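Local atomic coordinates of 6-phosphogluconate dehydrogenase NAD-binding (Dyadobacter fermentans, PDB entry 4GBJ), a protein that is probably an oxidoreductase that binds NAD or NADP, related to 6-phosphogluconate and 3-hydroxyisobutyrate dehydrogenases. Residues L225-Y231 and D281-L287. Sequence-based numbering, arbitrary orientation.
Sequences LVASNTY and DWGALAL
Y231 lays one face of its ring over the backbone of A284, whose CA sits 3.5 Å from the ring centroid and 11° off the normal, a CH-pi contact; A284 CB is 3.6 Å from Y231 CG. The m rotamer of chi1 (-58°) brings the ring back alongside its own segment, where Y231 OH donates to N229 OD1 at 2.8 Å. The chain turns at N229, the first residue past helix 217-228, with positive phi (59/31); T230 is then extended (-111/122) and Y231 is not (-120/41). Facing them, 282-286 is a 3-10 segment, its i to i+3 bonds including A286 N to G283 O at 3.1 Å. Both pieces belong to the all-helical C-terminal domain characteristic of the 3-hydroxyisobutyrate dehydrogenase family, and V226 and L285 reach L185 of its long helix 169-197. D281 N bonds Y231 O at 2.9 Å, nearly linear, with the two CA atoms 5.1 Å apart. D281 OD2 accepts from G283 N at 3.0 Å, an Asx turn leading into the 3-10 segment, while OD1 takes A235 N and F236 N. A286 CB packs 3.8 Å from V226 CG2, and L287 (mt) sets CG 3.5 Å from Y231 CE2 and CD2 3.4 Å from N229 OD1.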
# COMPACT_ATOMS: atom_id res chain seq x y z
N LEU B 225 3.97 -4.65 -12.68
CA LEU B 225 3.65 -3.74 -13.79
C LEU B 225 4.48 -2.46 -13.69
O LEU B 225 5.09 -2.03 -14.65
CB LEU B 225 2.15 -3.31 -13.79
CG LEU B 225 1.04 -4.33 -13.69
CD1 LEU B 225 -0.29 -3.68 -14.06
CD2 LEU B 225 1.29 -5.51 -14.55
N VAL B 226 4.55 -1.88 -12.49
CA VAL B 226 5.28 -0.63 -12.28
C VAL B 226 6.77 -0.85 -12.46
O VAL B 226 7.44 -0.01 -13.05
CB VAL B 226 4.94 0.01 -10.92
CG1 VAL B 226 5.69 1.35 -10.75
CG2 VAL B 226 3.44 0.24 -10.81
N ALA B 227 7.28 -1.99 -12.03
CA ALA B 227 8.69 -2.31 -12.16
C ALA B 227 9.06 -2.41 -13.62
O ALA B 227 10.02 -1.81 -14.04
CB ALA B 227 9.01 -3.62 -11.44
N SER B 228 8.29 -3.15 -14.39
CA SER B 228 8.59 -3.32 -15.82
C SER B 228 8.15 -2.09 -16.61
O SER B 228 8.61 -1.87 -17.72
CB SER B 228 7.91 -4.57 -16.34
OG SER B 228 6.53 -4.51 -16.07
N ASN B 229 7.23 -1.29 -16.05
CA ASN B 229 6.69 -0.09 -16.68
C ASN B 229 6.04 -0.49 -17.99
O ASN B 229 6.09 0.26 -18.94
CB ASN B 229 7.78 0.99 -16.88
CG ASN B 229 7.71 2.21 -16.02
OD1 ASN B 229 6.71 2.52 -15.34
ND2 ASN B 229 8.75 3.00 -16.15
N THR B 230 5.50 -1.72 -18.06
CA THR B 230 4.77 -2.22 -19.22
C THR B 230 3.35 -2.31 -18.70
O THR B 230 3.10 -2.93 -17.64
CB THR B 230 5.32 -3.52 -19.79
OG1 THR B 230 5.10 -4.58 -18.85
CG2 THR B 230 6.79 -3.39 -20.19
N TYR B 231 2.46 -1.60 -19.39
CA TYR B 231 1.06 -1.47 -19.05
C TYR B 231 0.20 -2.00 -20.20
O TYR B 231 -0.80 -1.39 -20.58
CB TYR B 231 0.80 -0.01 -18.72
CG TYR B 231 1.69 0.46 -17.59
CD1 TYR B 231 1.45 0.07 -16.29
CD2 TYR B 231 2.82 1.23 -17.85
CE1 TYR B 231 2.26 0.50 -15.25
CE2 TYR B 231 3.63 1.67 -16.81
CZ TYR B 231 3.39 1.25 -15.52
OH TYR B 231 4.20 1.66 -14.50
N ASP B 281 -3.16 0.07 -19.79
CA ASP B 281 -3.83 -0.28 -18.56
C ASP B 281 -3.84 0.93 -17.62
O ASP B 281 -2.90 1.74 -17.63
CB ASP B 281 -3.10 -1.47 -17.91
CG ASP B 281 -3.82 -2.01 -16.74
OD1 ASP B 281 -4.92 -2.60 -16.94
OD2 ASP B 281 -3.34 -1.78 -15.58
N TRP B 282 -4.80 0.97 -16.71
CA TRP B 282 -4.92 2.07 -15.74
C TRP B 282 -3.69 2.15 -14.83
O TRP B 282 -3.39 3.22 -14.37
CB TRP B 282 -6.20 1.96 -14.92
CG TRP B 282 -6.13 0.98 -13.80
CD1 TRP B 282 -5.92 -0.37 -13.88
CD2 TRP B 282 -6.45 1.25 -12.43
NE1 TRP B 282 -6.03 -0.94 -12.64
CE2 TRP B 282 -6.36 0.03 -11.73
CE3 TRP B 282 -6.78 2.41 -11.72
CZ2 TRP B 282 -6.60 -0.07 -10.35
CZ3 TRP B 282 -6.97 2.33 -10.35
CH2 TRP B 282 -6.84 1.09 -9.67
N GLY B 283 -2.94 1.05 -14.68
CA GLY B 283 -1.67 1.04 -13.97
C GLY B 283 -0.66 2.04 -14.52
O GLY B 283 0.25 2.46 -13.81
N ALA B 284 -0.82 2.44 -15.81
CA ALA B 284 0.09 3.40 -16.43
C ALA B 284 0.03 4.77 -15.79
O ALA B 284 0.84 5.60 -16.13
CB ALA B 284 -0.20 3.51 -17.93
N LEU B 285 -0.84 5.01 -14.78
CA LEU B 285 -0.79 6.28 -14.05
C LEU B 285 0.64 6.42 -13.45
O LEU B 285 1.15 7.55 -13.28
CB LEU B 285 -1.88 6.36 -12.96
CG LEU B 285 -1.66 5.48 -11.71
CD1 LEU B 285 -0.83 6.18 -10.64
CD2 LEU B 285 -2.99 5.02 -11.13
N ALA B 286 1.27 5.27 -13.12
CA ALA B 286 2.61 5.23 -12.52
C ALA B 286 3.73 5.77 -13.44
O ALA B 286 4.82 6.08 -12.93
CB ALA B 286 2.95 3.83 -12.04
N LEU B 287 3.47 5.90 -14.77
CA LEU B 287 4.40 6.51 -15.72
C LEU B 287 4.60 7.97 -15.50
O LEU B 287 5.62 8.47 -15.96
CB LEU B 287 3.99 6.30 -17.20
CG LEU B 287 4.31 4.98 -17.80
CD1 LEU B 287 3.83 4.91 -19.24
CD2 LEU B 287 5.85 4.72 -17.81